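Local atomic coordinates of DUF1805 domain-containing protein (Thermoplasma acidophilum, PDB entry 1QW2), a protein that is of unknown function but belongs to the DUF1805 family and assembles from several copies of a beta/alpha chain built round a mixed beta sheet. Residues Val19-Pro31 against Phe34-Tyr46. Residues are numbered along the deposited sequence; the frame is centred on the assembly and turned at random.
Sequences VYQFFKSDLGNAP and FIKGSKGYAMCGY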
ATOM      1  N   VAL A  19     -12.096   4.705 -13.185  1.00 24.88           N
ATOM      2  CA  VAL A  19     -11.375   4.421 -11.950  1.00 23.26           C
ATOM      3  C   VAL A  19      -9.919   4.868 -12.030  1.00 21.47           C
ATOM      4  O   VAL A  19      -9.244   4.656 -13.038  1.00 22.18           O
ATOM      5  CB  VAL A  19     -11.413   2.914 -11.619  1.00 24.72           C
ATOM      6  CG1 VAL A  19     -10.793   2.666 -10.252  1.00 25.64           C
ATOM      7  CG2 VAL A  19     -12.848   2.412 -11.655  1.00 26.63           C
ATOM      8  N   TYR A  20      -9.444   5.486 -10.953  1.00 18.28           N
ATOM      9  CA  TYR A  20      -8.074   5.979 -10.881  1.00 17.20           C
ATOM     10  C   TYR A  20      -7.461   5.587  -9.548  1.00 16.67           C
ATOM     11  O   TYR A  20      -8.167   5.394  -8.558  1.00 17.50           O
ATOM     12  CB  TYR A  20      -8.051   7.506 -10.996  1.00 15.91           C
ATOM     13  CG  TYR A  20      -8.622   8.043 -12.283  1.00 16.72           C
ATOM     14  CD1 TYR A  20      -7.808   8.270 -13.389  1.00 16.65           C
ATOM     15  CD2 TYR A  20      -9.985   8.304 -12.401  1.00 17.68           C
ATOM     16  CE1 TYR A  20      -8.341   8.745 -14.588  1.00 18.44           C
ATOM     17  CE2 TYR A  20     -10.527   8.775 -13.589  1.00 20.21           C
ATOM     18  CZ  TYR A  20      -9.702   8.993 -14.678  1.00 19.76           C
ATOM     19  OH  TYR A  20     -10.248   9.462 -15.850  1.00 21.96           O
ATOM     20  N   GLN A  21      -6.139   5.475  -9.524  1.00 15.40           N
ATOM     21  CA  GLN A  21      -5.442   5.139  -8.297  1.00 16.19           C
ATOM     22  C   GLN A  21      -4.700   6.378  -7.813  1.00 15.06           C
ATOM     23  O   GLN A  21      -3.871   6.932  -8.539  1.00 14.41           O
ATOM     24  CB  GLN A  21      -4.444   4.004  -8.538  1.00 19.30           C
ATOM     25  CG  GLN A  21      -5.087   2.715  -9.029  1.00 26.82           C
ATOM     26  CD  GLN A  21      -6.034   2.102  -8.012  1.00 29.37           C
ATOM     27  OE1 GLN A  21      -6.770   1.166  -8.322  1.00 33.34           O
ATOM     28  NE2 GLN A  21      -6.013   2.623  -6.791  1.00 32.75           N
ATOM     29  N   PHE A  22      -5.029   6.836  -6.611  1.00 13.32           N
ATOM     30  CA  PHE A  22      -4.356   7.986  -6.028  1.00 13.03           C
ATOM     31  C   PHE A  22      -3.367   7.452  -5.006  1.00 12.26           C
ATOM     32  O   PHE A  22      -3.715   6.618  -4.168  1.00 13.53           O
ATOM     33  CB  PHE A  22      -5.334   8.925  -5.321  1.00 12.36           C
ATOM     34  CG  PHE A  22      -4.656  10.011  -4.529  1.00 13.62           C
ATOM     35  CD1 PHE A  22      -3.974  11.041  -5.173  1.00 13.04           C
ATOM     36  CD2 PHE A  22      -4.661   9.983  -3.138  1.00 15.31           C
ATOM     37  CE1 PHE A  22      -3.306  12.027  -4.450  1.00 14.67           C
ATOM     38  CE2 PHE A  22      -3.996  10.966  -2.403  1.00 14.07           C
ATOM     39  CZ  PHE A  22      -3.317  11.989  -3.059  1.00 15.63           C
ATOM     40  N   PHE A  23      -2.134   7.930  -5.081  1.00 10.96           N
ATOM     41  CA  PHE A  23      -1.100   7.501  -4.157  1.00 11.27           C
ATOM     42  C   PHE A  23      -0.381   8.706  -3.576  1.00 11.33           C
ATOM     43  O   PHE A  23      -0.121   9.681  -4.277  1.00 10.64           O
ATOM     44  CB  PHE A  23      -0.091   6.597  -4.879  1.00 13.09           C
ATOM     45  CG  PHE A  23       1.091   6.202  -4.035  1.00 14.75           C
ATOM     46  CD1 PHE A  23       2.272   6.947  -4.068  1.00 16.45           C
ATOM     47  CD2 PHE A  23       1.024   5.088  -3.208  1.00 14.02           C
ATOM     48  CE1 PHE A  23       3.370   6.578  -3.284  1.00 16.62           C
ATOM     49  CE2 PHE A  23       2.111   4.714  -2.425  1.00 18.50           C
ATOM     50  CZ  PHE A  23       3.287   5.461  -2.463  1.00 15.80           C
ATOM     51  N   LYS A  24      -0.088   8.641  -2.284  1.00 10.72           N
ATOM     52  CA  LYS A  24       0.641   9.697  -1.600  1.00 10.66           C
ATOM     53  C   LYS A  24       1.533   9.040  -0.565  1.00 12.11           C
ATOM     54  O   LYS A  24       1.093   8.181   0.196  1.00 12.64           O
ATOM     55  CB  LYS A  24      -0.299  10.680  -0.898  1.00 12.59           C
ATOM     56  CG  LYS A  24       0.468  11.764  -0.148  1.00 14.83           C
ATOM     57  CD  LYS A  24      -0.457  12.736   0.563  1.00 16.18           C
ATOM     58  CE  LYS A  24       0.346  13.719   1.400  1.00 19.07           C
ATOM     59  NZ  LYS A  24      -0.528  14.679   2.127  1.00 21.79           N
ATOM     60  N   SER A  25       2.792   9.446  -0.537  1.00 10.84           N
ATOM     61  CA  SER A  25       3.742   8.881   0.400  1.00 13.10           C
ATOM     62  C   SER A  25       4.748   9.937   0.795  1.00 13.38           C
ATOM     63  O   SER A  25       4.983  10.890   0.049  1.00 11.80           O
ATOM     64  CB  SER A  25       4.477   7.711  -0.262  1.00 15.28           C
ATOM     65  OG  SER A  25       5.594   7.295   0.501  1.00 18.93           O
ATOM     66  N   ASP A  26       5.325   9.792   1.982  1.00 14.41           N
ATOM     67  CA  ASP A  26       6.362  10.720   2.380  1.00 15.15           C
ATOM     68  C   ASP A  26       7.491  10.303   1.448  1.00 14.78           C
ATOM     69  O   ASP A  26       7.543   9.152   1.005  1.00 15.87           O
ATOM     70  CB  ASP A  26       6.807  10.490   3.830  1.00 19.46           C
ATOM     71  CG  ASP A  26       5.721  10.789   4.836  1.00 22.78           C
ATOM     72  OD1 ASP A  26       5.102  11.867   4.739  1.00 27.19           O
ATOM     73  OD2 ASP A  26       5.501   9.951   5.736  1.00 27.41           O
ATOM     74  N   LEU A  27       8.375  11.227   1.119  1.00 12.69           N
ATOM     75  CA  LEU A  27       9.512  10.890   0.280  1.00 12.85           C
ATOM     76  C   LEU A  27      10.677  11.714   0.795  1.00 13.48           C
ATOM     77  O   LEU A  27      11.601  11.180   1.404  1.00 14.68           O
ATOM     78  CB  LEU A  27       9.239  11.206  -1.196  1.00 12.00           C
ATOM     79  CG  LEU A  27      10.369  10.755  -2.131  1.00 11.21           C
ATOM     80  CD1 LEU A  27      10.464   9.234  -2.112  1.00 11.72           C
ATOM     81  CD2 LEU A  27      10.109  11.252  -3.548  1.00 11.82           C
ATOM     82  N   GLY A  28      10.615  13.021   0.572  1.00 13.69           N
ATOM     83  CA  GLY A  28      11.675  13.897   1.038  1.00 15.93           C
ATOM     84  C   GLY A  28      11.076  15.040   1.831  1.00 15.77           C
ATOM     85  O   GLY A  28      10.191  14.824   2.663  1.00 17.97           O
ATOM     86  N   ASN A  29      11.548  16.256   1.579  1.00 16.13           N
ATOM     87  CA  ASN A  29      11.015  17.417   2.276  1.00 17.03           C
ATOM     88  C   ASN A  29       9.662  17.794   1.692  1.00 17.64           C
ATOM     89  O   ASN A  29       8.972  18.686   2.192  1.00 17.88           O
ATOM     90  CB  ASN A  29      11.999  18.583   2.200  1.00 17.78           C
ATOM     91  CG  ASN A  29      13.205  18.366   3.090  1.00 19.17           C
ATOM     92  OD1 ASN A  29      13.067  17.925   4.233  1.00 22.47           O
ATOM     93  ND2 ASN A  29      14.390  18.676   2.582  1.00 21.36           N
ATOM     94  N   ALA A  30       9.296  17.093   0.624  1.00 15.04           N
ATOM     95  CA  ALA A  30       8.013  17.267  -0.038  1.00 14.26           C
ATOM     96  C   ALA A  30       7.479  15.849  -0.202  1.00 12.51           C
ATOM     97  O   ALA A  30       8.256  14.899  -0.297  1.00 12.08           O
ATOM     98  CB  ALA A  30       8.193  17.918  -1.399  1.00 15.42           C
ATOM     99  N   PRO A  31       6.151  15.677  -0.202  1.00 13.59           N
ATOM    100  CA  PRO A  31       5.610  14.325  -0.364  1.00 11.92           C
ATOM    101  C   PRO A  31       5.557  13.951  -1.842  1.00 11.94           C
ATOM    102  O   PRO A  31       5.686  14.806  -2.714  1.00 11.95           O
ATOM    103  CB  PRO A  31       4.214  14.440   0.231  1.00 14.34           C
ATOM    104  CG  PRO A  31       3.817  15.834  -0.173  1.00 14.39           C
ATOM    105  CD  PRO A  31       5.077  16.641   0.107  1.00 14.72           C
ATOM    106  N   PHE A  34       0.660  10.957  -6.845  1.00  9.01           N
ATOM    107  CA  PHE A  34       0.263  10.819  -8.231  1.00  7.97           C
ATOM    108  C   PHE A  34      -1.135  10.233  -8.335  1.00  9.39           C
ATOM    109  O   PHE A  34      -1.674   9.695  -7.365  1.00  9.84           O
ATOM    110  CB  PHE A  34       1.278   9.946  -9.008  1.00 10.94           C
ATOM    111  CG  PHE A  34       1.314   8.490  -8.591  1.00 12.32           C
ATOM    112  CD1 PHE A  34       0.302   7.607  -8.971  1.00 14.50           C
ATOM    113  CD2 PHE A  34       2.390   7.993  -7.866  1.00 13.61           C
ATOM    114  CE1 PHE A  34       0.366   6.248  -8.637  1.00 15.64           C
ATOM    115  CE2 PHE A  34       2.464   6.634  -7.526  1.00 15.21           C
ATOM    116  CZ  PHE A  34       1.452   5.764  -7.914  1.00 13.84           C
ATOM    117  N   ILE A  35      -1.731  10.399  -9.509  1.00  8.86           N
ATOM    118  CA  ILE A  35      -3.044   9.859  -9.821  1.00 10.70           C
ATOM    119  C   ILE A  35      -2.813   9.095 -11.117  1.00 11.89           C
ATOM    120  O   ILE A  35      -2.348   9.667 -12.104  1.00 12.62           O
ATOM    121  CB  ILE A  35      -4.091  10.954 -10.076  1.00 14.08           C
ATOM    122  CG1 ILE A  35      -4.272  11.808  -8.823  1.00 18.19           C
ATOM    123  CG2 ILE A  35      -5.423  10.308 -10.476  1.00 16.72           C
ATOM    124  CD1 ILE A  35      -5.219  12.979  -9.015  1.00 19.27           C
ATOM    125  N   LYS A  36      -3.128   7.808 -11.117  1.00 12.09           N
ATOM    126  CA  LYS A  36      -2.908   7.003 -12.306  1.00 13.31           C
ATOM    127  C   LYS A  36      -4.169   6.365 -12.862  1.00 13.88           C
ATOM    128  O   LYS A  36      -4.970   5.791 -12.126  1.00 13.91           O
ATOM    129  CB  LYS A  36      -1.859   5.929 -12.005  1.00 16.65           C
ATOM    130  CG  LYS A  36      -1.485   5.046 -13.191  1.00 21.10           C
ATOM    131  CD  LYS A  36      -2.257   3.736 -13.170  1.00 23.36           C
ATOM    132  CE  LYS A  36      -1.850   2.842 -14.335  1.00 24.96           C
ATOM    133  NZ  LYS A  36      -2.367   1.452 -14.178  1.00 27.56           N
ATOM    134  N   GLY A  37      -4.333   6.487 -14.176  1.00 13.86           N
ATOM    135  CA  GLY A  37      -5.471   5.904 -14.857  1.00 16.45           C
ATOM    136  C   GLY A  37      -4.946   4.806 -15.758  1.00 17.05           C
ATOM    137  O   GLY A  37      -3.746   4.543 -15.774  1.00 17.77           O
ATOM    138  N   SER A  38      -5.829   4.166 -16.518  1.00 19.40           N
ATOM    139  CA  SER A  38      -5.406   3.087 -17.400  1.00 20.41           C
ATOM    140  C   SER A  38      -4.578   3.551 -18.597  1.00 20.73           C
ATOM    141  O   SER A  38      -3.821   2.768 -19.167  1.00 22.50           O
ATOM    142  CB  SER A  38      -6.627   2.303 -17.898  1.00 22.69           C
ATOM    143  OG  SER A  38      -7.490   3.123 -18.667  1.00 26.64           O
ATOM    144  N   LYS A  39      -4.704   4.823 -18.965  1.00 17.75           N
ATOM    145  CA  LYS A  39      -3.980   5.354 -20.118  1.00 18.67           C
ATOM    146  C   LYS A  39      -2.797   6.262 -19.790  1.00 16.58           C
ATOM    147  O   LYS A  39      -1.850   6.360 -20.570  1.00 16.20           O
ATOM    148  CB  LYS A  39      -4.948   6.113 -21.029  1.00 19.73           C
ATOM    149  CG  LYS A  39      -6.122   5.283 -21.517  1.00 23.92           C
ATOM    150  CD  LYS A  39      -7.042   6.109 -22.396  1.00 27.42           C
ATOM    151  CE  LYS A  39      -8.274   5.318 -22.804  1.00 29.92           C
ATOM    152  NZ  LYS A  39      -9.173   6.110 -23.688  1.00 32.79           N
ATOM    153  N   GLY A  40      -2.856   6.938 -18.648  1.00 14.49           N
ATOM    154  CA  GLY A  40      -1.773   7.833 -18.282  1.00 12.08           C
ATOM    155  C   GLY A  40      -1.818   8.217 -16.817  1.00 10.99           C
ATOM    156  O   GLY A  40      -2.620   7.683 -16.052  1.00 11.16           O
ATOM    157  N   TYR A  41      -0.969   9.159 -16.427  1.00 10.36           N
ATOM    158  CA  TYR A  41      -0.911   9.577 -15.037  1.00  9.88           C
ATOM    159  C   TYR A  41      -0.556  11.048 -14.862  1.00  9.65           C
ATOM    160  O   TYR A  41      -0.073  11.708 -15.789  1.00  8.99           O
ATOM    161  CB  TYR A  41       0.121   8.713 -14.301  1.00 10.46           C
ATOM    162  CG  TYR A  41       1.509   8.810 -14.905  1.00  8.29           C
ATOM    163  CD1 TYR A  41       2.397   9.813 -14.516  1.00  7.36           C
ATOM    164  CD2 TYR A  41       1.913   7.930 -15.912  1.00  8.86           C
ATOM    165  CE1 TYR A  41       3.652   9.941 -15.119  1.00  9.19           C
ATOM    166  CE2 TYR A  41       3.164   8.050 -16.519  1.00  7.76           C
ATOM    167  CZ  TYR A  41       4.027   9.057 -16.119  1.00  8.44           C
ATOM    168  OH  TYR A  41       5.257   9.183 -16.713  1.00  9.55           O
ATOM    169  N   ALA A  42      -0.830  11.553 -13.664  1.00  8.87           N
ATOM    170  CA  ALA A  42      -0.507  12.923 -13.282  1.00  8.45           C
ATOM    171  C   ALA A  42       0.340  12.770 -12.029  1.00  7.86           C
ATOM    172  O   ALA A  42       0.024  11.958 -11.161  1.00  9.12           O
ATOM    173  CB  ALA A  42      -1.768  13.706 -12.959  1.00  9.76           C
HETATM  174  N   MSE A  43       1.419  13.532 -11.929  1.00  7.97           N
HETATM  175  CA  MSE A  43       2.273  13.430 -10.757  1.00  7.94           C
HETATM  176  C   MSE A  43       2.748  14.807 -10.319  1.00  8.76           C
HETATM  177  O   MSE A  43       2.750  15.756 -11.108  1.00  8.97           O
HETATM  178  CB  MSE A  43       3.474  12.518 -11.051  1.00  9.26           C
HETATM  179  CG  MSE A  43       4.343  12.207  -9.843  1.00 10.01           C
HETATM  180 SE   MSE A  43       5.645  10.812 -10.238  1.00 19.29          SE
HETATM  181  CE  MSE A  43       7.111  11.477  -9.206  1.00 22.62           C
ATOM    182  N   CYS A  44       3.128  14.897  -9.049  1.00 10.07           N
ATOM    183  CA  CYS A  44       3.622  16.128  -8.447  1.00  8.98           C
ATOM    184  C   CYS A  44       4.966  16.535  -9.049  1.00  9.69           C
ATOM    185  O   CYS A  44       5.466  15.894  -9.974  1.00  8.71           O
ATOM    186  CB  CYS A  44       3.777  15.939  -6.936  1.00 11.87           C
ATOM    187  SG  CYS A  44       5.027  14.706  -6.495  1.00 13.70           S
ATOM    188  N   GLY A  45       5.553  17.592  -8.489  1.00 10.23           N
ATOM    189  CA  GLY A  45       6.824  18.118  -8.964  1.00 10.29           C
ATOM    190  C   GLY A  45       8.014  17.176  -9.041  1.00  8.01           C
ATOM    191  O   GLY A  45       8.984  17.468  -9.739  1.00  8.83           O
ATOM    192  N   TYR A  46       7.966  16.058  -8.325  1.00  8.72           N
ATOM    193  CA  TYR A  46       9.072  15.111  -8.371  1.00  7.90           C
ATOM    194  C   TYR A  46       9.164  14.380  -9.713  1.00  7.99           C
ATOM    195  O   TYR A  46      10.168  13.724  -9.994  1.00  9.10           O
ATOM    196  CB  TYR A  46       8.954  14.091  -7.235  1.00  8.42           C
ATOM    197  CG  TYR A  46       9.449  14.582  -5.889  1.00  7.68           C
ATOM    198  CD1 TYR A  46      10.776  14.985  -5.712  1.00  8.63           C
ATOM    199  CD2 TYR A  46       8.605  14.593  -4.781  1.00  9.60           C
ATOM    200  CE1 TYR A  46      11.248  15.381  -4.454  1.00  9.17           C
ATOM    201  CE2 TYR A  46       9.065  14.986  -3.523  1.00  9.17           C
ATOM    202  CZ  TYR A  46      10.382  15.373  -3.367  1.00  9.37           C
ATOM    203  OH  TYR A  46      10.842  15.723  -2.116  1.00  9.89           O
TER
HETATM  204  O   HOH W   1      -8.630   4.328 -15.553  1.00 31.55           O
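Phe34 turns one face of its ring to Phe23, whose CB sits 3.7 Å from the Phe34 ring centroid in a CH-pi contact, while the two rings run nearly parallel, their planes at 25°, but slid apart so that they barely overlap. With CG between the backbone N and carbonyl carbon (chi1 67°), Phe34 carries its ring across to this neighbour. Both belong to a beta hairpin, strands 18-25 and 32-36, where Phe23 with Phe34 and Gln21 with Lys36 are antiparallel hydrogen-bonded pairs; Phe23 N gives a nearly straight bond of 2.9 Å to Phe34 O. On the other face of the sheet, branched Ile35 serves two neighbours: CG1 meets the edge of the Phe22 ring, 3.7 Å from Phe22 CD1, and CG2 lies against Tyr20 CB. Gly37 suits its place because a CB would collide with the Tyr20 ring. Beyond the strands, Tyr46 offers both a ring face and a hydroxyl: Leu27 CD2 stands over the ring centre, 3.9 Å from the centroid, and Ala30 CB touches CE2. Tyr46 OH takes a weak bond of 3.4 Å from Ala30 N; its stronger partner is Asp57 OD2 of the second subunit, to which it is hydrogen-bonded. A leucine in place of Tyr46 would probably cost that Asp57 a hydroxyl partner across the subunit boundary and strip Leu27 of the flat surface its methyl rests on. Four backbone hydrogen bonds thus hold the strands together, while Phe22 and Ile35 meet Leu68 of helix 68-73, and Phe23, stacked on its counterpart, and Tyr46 reach the second subunit.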